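Local coordinates for protein 6-aminohexanoate-cyclic-dimer hydrolase (Arthrobacter sp., PDB 3A2Q) that hydrolyses the cyclic dimer of 6-aminohexanoate, a by-product of nylon-6 manufacture, opening the ring to the linear dimer, at residues N254-N266 with W376-T388. The protein carries 1 engineered substitution. Sequence-based numbering, arbitrary orientation.
Sequences NPGSLRVGVLTHN and WWEAGWDLLILPT
The carbonyl oxygen of Arg-259 is gripped by two backbone donors, Asp-382 N at 3.0 Å and Leu-383 N at 3.2 Å. The same arginine offers its own N to the carboxylate of Asp-382. That bond, Arg-259 N to Asp-382 OD2, is 2.8 Å long and nearly straight (165°), and it uses the anti lone pair of OD2. Asp-382 thus takes hold of Arg-259 through backbone and side chain at once, where the loop enters strand 383-387. From there the pairing is regular and parallel. Gly-261 N gives to Leu-383 O, Ile-385 N to Gly-261 O, and Leu-263 N to Ile-385 O.

Beside this ladder, the Arg-259 chain bends at chi2 and chi3 (-77° and -79°). This lays its guanidinium over one face of the Trp-381 ring, a cation-pi stack with NH2 3.4 Å from CZ2. The opposite face of that indole meets Trp-376 CZ2. The rim of Trp-376 in turn approaches Gly-261, with CH2 3.8 Å from CA. A CB on Gly-261 would collide with this ring. An alanine in place of Trp-381 would leave the guanidinium without its aromatic partner and would probably open a gap between Arg-259 and Trp-376. On the other face of the sheet, Val-260 CG1 presses tightly on Ile-385 CG1 at 3.3 Å, while Leu-258 CD1 meets Leu-383 CD1.

The Schellman motif at Gly-380 ends helix 356-378 and turns the chain into strand 383-387. This strand lies between 448-455 and 259-262 in the large mixed sheet of the amidase fold. Strand 294-297 follows 259-262 at the margin, and its Asp-294 forms a salt bridge with Arg-259 NH1. Helix 460-473 covers Leu-258 and Leu-383 through Val-466.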
loop_
_atom_site.group_PDB
_atom_site.type_symbol
_atom_site.label_atom_id
_atom_site.label_comp_id
_atom_site.label_asym_id
_atom_site.label_seq_id
_atom_site.Cartn_x
_atom_site.Cartn_y
_atom_site.Cartn_z
ATOM N N ASN A 254 -21.847 4.974 -14.976
ATOM C CA ASN A 254 -22.742 5.041 -13.829
ATOM C C ASN A 254 -23.083 3.628 -13.373
ATOM O O ASN A 254 -23.724 2.872 -14.095
ATOM C CB ASN A 254 -24.024 5.790 -14.202
ATOM C CG ASN A 254 -24.861 6.151 -12.990
ATOM O OD1 ASN A 254 -25.250 5.284 -12.207
ATOM N ND2 ASN A 254 -25.145 7.438 -12.830
ATOM N N PRO A 255 -22.646 3.252 -12.163
ATOM C CA PRO A 255 -22.902 1.920 -11.607
ATOM C C PRO A 255 -24.344 1.725 -11.152
ATOM O O PRO A 255 -24.786 0.597 -10.946
ATOM C CB PRO A 255 -21.927 1.844 -10.436
ATOM C CG PRO A 255 -21.839 3.271 -9.986
ATOM C CD PRO A 255 -21.748 4.026 -11.284
ATOM N N GLY A 256 -25.068 2.828 -10.989
ATOM C CA GLY A 256 -26.444 2.743 -10.541
ATOM C C GLY A 256 -26.496 2.692 -9.026
ATOM O O GLY A 256 -25.477 2.891 -8.365
ATOM N N SER A 257 -27.675 2.426 -8.474
ATOM C CA SER A 257 -27.851 2.354 -7.027
ATOM C C SER A 257 -27.363 1.004 -6.500
ATOM O O SER A 257 -27.938 -0.041 -6.804
ATOM C CB SER A 257 -29.326 2.561 -6.670
ATOM O OG SER A 257 -29.534 2.538 -5.268
ATOM N N LEU A 258 -26.299 1.033 -5.705
ATOM C CA LEU A 258 -25.727 -0.193 -5.155
ATOM C C LEU A 258 -26.105 -0.409 -3.695
ATOM O O LEU A 258 -26.432 0.536 -2.983
ATOM C CB LEU A 258 -24.203 -0.141 -5.278
ATOM C CG LEU A 258 -23.626 0.089 -6.674
ATOM C CD1 LEU A 258 -22.111 0.197 -6.588
ATOM C CD2 LEU A 258 -24.026 -1.057 -7.590
ATOM N N ARG A 259 -26.067 -1.665 -3.257
ATOM C CA ARG A 259 -26.365 -2.004 -1.873
ATOM C C ARG A 259 -25.073 -1.732 -1.110
ATOM O O ARG A 259 -24.068 -2.417 -1.313
ATOM C CB ARG A 259 -26.745 -3.484 -1.736
ATOM C CG ARG A 259 -28.191 -3.796 -2.068
ATOM C CD ARG A 259 -29.140 -3.394 -0.932
ATOM N NE ARG A 259 -29.154 -4.360 0.171
ATOM C CZ ARG A 259 -29.950 -4.278 1.236
ATOM N NH1 ARG A 259 -30.805 -3.268 1.355
ATOM N NH2 ARG A 259 -29.898 -5.212 2.177
ATOM N N VAL A 260 -25.107 -0.731 -0.243
ATOM C CA VAL A 260 -23.933 -0.348 0.527
ATOM C C VAL A 260 -24.117 -0.562 2.017
ATOM O O VAL A 260 -25.134 -0.172 2.585
ATOM C CB VAL A 260 -23.591 1.141 0.295
ATOM C CG1 VAL A 260 -22.332 1.519 1.076
ATOM C CG2 VAL A 260 -23.410 1.409 -1.186
ATOM N N GLY A 261 -23.124 -1.185 2.642
ATOM C CA GLY A 261 -23.169 -1.404 4.074
ATOM C C GLY A 261 -22.073 -0.543 4.680
ATOM O O GLY A 261 -20.981 -0.453 4.123
ATOM N N VAL A 262 -22.355 0.108 5.802
ATOM C CA VAL A 262 -21.356 0.953 6.440
ATOM C C VAL A 262 -21.064 0.442 7.844
ATOM O O VAL A 262 -21.967 0.027 8.574
ATOM C CB VAL A 262 -21.816 2.438 6.494
ATOM C CG1 VAL A 262 -23.157 2.551 7.181
ATOM C CG2 VAL A 262 -20.777 3.282 7.221
ATOM N N LEU A 263 -19.785 0.448 8.201
ATOM C CA LEU A 263 -19.336 -0.016 9.504
ATOM C C LEU A 263 -18.698 1.145 10.259
ATOM O O LEU A 263 -17.712 1.727 9.794
ATOM C CB LEU A 263 -18.311 -1.139 9.327
ATOM C CG LEU A 263 -17.643 -1.689 10.595
ATOM C CD1 LEU A 263 -18.695 -2.303 11.512
ATOM C CD2 LEU A 263 -16.596 -2.739 10.211
ATOM N N THR A 264 -19.252 1.484 11.420
ATOM C CA THR A 264 -18.698 2.578 12.208
ATOM C C THR A 264 -18.407 2.236 13.671
ATOM O O THR A 264 -18.508 3.083 14.560
ATOM C CB THR A 264 -19.590 3.834 12.124
ATOM O OG1 THR A 264 -20.937 3.501 12.474
ATOM C CG2 THR A 264 -19.558 4.400 10.706
ATOM N N HIS A 265 -18.057 0.978 13.914
ATOM C CA HIS A 265 -17.670 0.522 15.247
ATOM C C HIS A 265 -16.740 -0.662 15.007
ATOM O O HIS A 265 -16.641 -1.148 13.880
ATOM C CB HIS A 265 -18.890 0.104 16.093
ATOM C CG HIS A 265 -19.501 -1.207 15.700
ATOM N ND1 HIS A 265 -20.268 -1.367 14.567
ATOM C CD2 HIS A 265 -19.460 -2.420 16.301
ATOM C CE1 HIS A 265 -20.675 -2.622 14.486
ATOM N NE2 HIS A 265 -20.197 -3.282 15.526
ATOM N N ASN A 266 -16.027 -1.096 16.040
ATOM C CA ASN A 266 -15.133 -2.243 15.904
ATOM C C ASN A 266 -15.939 -3.491 16.243
ATOM O O ASN A 266 -16.207 -3.763 17.409
ATOM C CB ASN A 266 -13.946 -2.119 16.854
ATOM C CG ASN A 266 -13.119 -3.385 16.905
ATOM O OD1 ASN A 266 -13.233 -4.245 16.033
ATOM N ND2 ASN A 266 -12.273 -3.502 17.920
ATOM N N TRP A 376 -20.814 -12.308 2.234
ATOM C CA TRP A 376 -21.624 -11.108 2.466
ATOM C C TRP A 376 -21.974 -10.465 1.125
ATOM O O TRP A 376 -23.094 -9.982 0.928
ATOM C CB TRP A 376 -20.850 -10.102 3.330
ATOM C CG TRP A 376 -21.656 -8.913 3.792
ATOM C CD1 TRP A 376 -22.683 -8.915 4.696
ATOM C CD2 TRP A 376 -21.467 -7.547 3.403
ATOM N NE1 TRP A 376 -23.141 -7.633 4.899
ATOM C CE2 TRP A 376 -22.413 -6.775 4.116
ATOM C CE3 TRP A 376 -20.591 -6.900 2.522
ATOM C CZ2 TRP A 376 -22.507 -5.387 3.975
ATOM C CZ3 TRP A 376 -20.683 -5.519 2.383
ATOM C CH2 TRP A 376 -21.636 -4.777 3.107
ATOM N N TRP A 377 -21.011 -10.463 0.205
ATOM C CA TRP A 377 -21.214 -9.889 -1.123
ATOM C C TRP A 377 -22.085 -10.843 -1.935
ATOM O O TRP A 377 -22.909 -10.424 -2.747
ATOM C CB TRP A 377 -19.866 -9.674 -1.815
ATOM C CG TRP A 377 -19.171 -8.407 -1.383
ATOM C CD1 TRP A 377 -19.174 -7.211 -2.040
ATOM C CD2 TRP A 377 -18.411 -8.203 -0.180
ATOM N NE1 TRP A 377 -18.465 -6.272 -1.322
ATOM C CE2 TRP A 377 -17.987 -6.855 -0.177
ATOM C CE3 TRP A 377 -18.050 -9.030 0.896
ATOM C CZ2 TRP A 377 -17.220 -6.311 0.861
ATOM C CZ3 TRP A 377 -17.287 -8.491 1.931
ATOM C CH2 TRP A 377 -16.881 -7.141 1.904
ATOM N N GLU A 378 -21.881 -12.135 -1.702
ATOM C CA GLU A 378 -22.638 -13.190 -2.364
ATOM C C GLU A 378 -24.126 -13.001 -2.068
ATOM O O GLU A 378 -24.979 -13.207 -2.934
ATOM C CB GLU A 378 -22.191 -14.551 -1.820
ATOM C CG GLU A 378 -22.899 -15.747 -2.424
ATOM C CD GLU A 378 -22.255 -16.196 -3.715
ATOM O OE1 GLU A 378 -22.055 -15.336 -4.600
ATOM O OE2 GLU A 378 -21.953 -17.403 -3.840
ATOM N N ALA A 379 -24.421 -12.605 -0.833
ATOM C CA ALA A 379 -25.795 -12.403 -0.383
ATOM C C ALA A 379 -26.482 -11.166 -0.960
ATOM O O ALA A 379 -27.638 -10.892 -0.633
ATOM C CB ALA A 379 -25.836 -12.357 1.137
ATOM N N GLY A 380 -25.783 -10.409 -1.799
ATOM C CA GLY A 380 -26.412 -9.241 -2.392
ATOM C C GLY A 380 -25.776 -7.883 -2.158
ATOM O O GLY A 380 -26.106 -6.919 -2.850
ATOM N N TRP A 381 -24.877 -7.785 -1.187
ATOM C CA TRP A 381 -24.224 -6.509 -0.924
ATOM C C TRP A 381 -23.155 -6.238 -1.973
ATOM O O TRP A 381 -22.469 -7.158 -2.422
ATOM C CB TRP A 381 -23.604 -6.504 0.470
ATOM C CG TRP A 381 -24.617 -6.690 1.540
ATOM C CD1 TRP A 381 -25.043 -7.869 2.070
ATOM C CD2 TRP A 381 -25.352 -5.658 2.206
ATOM N NE1 TRP A 381 -26.000 -7.637 3.030
ATOM C CE2 TRP A 381 -26.208 -6.288 3.134
ATOM C CE3 TRP A 381 -25.370 -4.258 2.107
ATOM C CZ2 TRP A 381 -27.076 -5.568 3.963
ATOM C CZ3 TRP A 381 -26.235 -3.540 2.931
ATOM C CH2 TRP A 381 -27.075 -4.198 3.847
ATOM N N ASP A 382 -23.023 -4.971 -2.360
ATOM C CA ASP A 382 -22.053 -4.555 -3.368
ATOM C C ASP A 382 -20.783 -3.947 -2.786
ATOM O O ASP A 382 -19.678 -4.247 -3.240
ATOM C CB ASP A 382 -22.674 -3.517 -4.304
ATOM C CG ASP A 382 -23.812 -4.076 -5.123
ATOM O OD1 ASP A 382 -23.554 -4.982 -5.943
ATOM O OD2 ASP A 382 -24.958 -3.606 -4.942
ATOM N N LEU A 383 -20.949 -3.089 -1.784
ATOM C CA LEU A 383 -19.811 -2.392 -1.181
ATOM C C LEU A 383 -19.897 -2.244 0.326
ATOM O O LEU A 383 -20.987 -2.135 0.897
ATOM C CB LEU A 383 -19.694 -0.982 -1.758
ATOM C CG LEU A 383 -19.498 -0.736 -3.255
ATOM C CD1 LEU A 383 -19.676 0.750 -3.544
ATOM C CD2 LEU A 383 -18.125 -1.193 -3.677
ATOM N N LEU A 384 -18.727 -2.219 0.958
ATOM C CA LEU A 384 -18.626 -2.015 2.396
ATOM C C LEU A 384 -17.832 -0.724 2.544
ATOM O O LEU A 384 -16.816 -0.541 1.874
ATOM C CB LEU A 384 -17.855 -3.157 3.076
ATOM C CG LEU A 384 -17.621 -2.947 4.580
ATOM C CD1 LEU A 384 -18.939 -3.102 5.328
ATOM C CD2 LEU A 384 -16.605 -3.955 5.110
ATOM N N ILE A 385 -18.324 0.179 3.387
ATOM C CA ILE A 385 -17.654 1.442 3.659
ATOM C C ILE A 385 -17.231 1.378 5.123
ATOM O O ILE A 385 -18.045 1.079 5.997
ATOM C CB ILE A 385 -18.602 2.663 3.507
ATOM C CG1 ILE A 385 -19.385 2.576 2.199
ATOM C CG2 ILE A 385 -17.791 3.955 3.550
ATOM C CD1 ILE A 385 -18.525 2.520 0.969
ATOM N N LEU A 386 -15.957 1.643 5.390
ATOM C CA LEU A 386 -15.465 1.628 6.758
ATOM C C LEU A 386 -14.178 2.437 6.827
ATOM O O LEU A 386 -13.538 2.680 5.805
ATOM C CB LEU A 386 -15.201 0.191 7.223
ATOM C CG LEU A 386 -14.016 -0.573 6.614
ATOM C CD1 LEU A 386 -13.819 -1.871 7.384
ATOM C CD2 LEU A 386 -14.254 -0.857 5.138
ATOM N N PRO A 387 -13.797 2.893 8.034
ATOM C CA PRO A 387 -12.559 3.675 8.156
ATOM C C PRO A 387 -11.384 2.816 7.702
ATOM O O PRO A 387 -11.424 1.599 7.853
ATOM C CB PRO A 387 -12.489 3.987 9.655
ATOM C CG PRO A 387 -13.924 3.935 10.095
ATOM C CD PRO A 387 -14.488 2.772 9.327
ATOM N N THR A 388 -10.345 3.428 7.141
ATOM C CA THR A 388 -9.196 2.641 6.716
ATOM C C THR A 388 -8.428 2.209 7.968
ATOM O O THR A 388 -8.054 1.045 8.094
ATOM C CB THR A 388 -8.270 3.440 5.786
ATOM O OG1 THR A 388 -9.017 3.902 4.659
ATOM C CG2 THR A 388 -7.126 2.555 5.280
#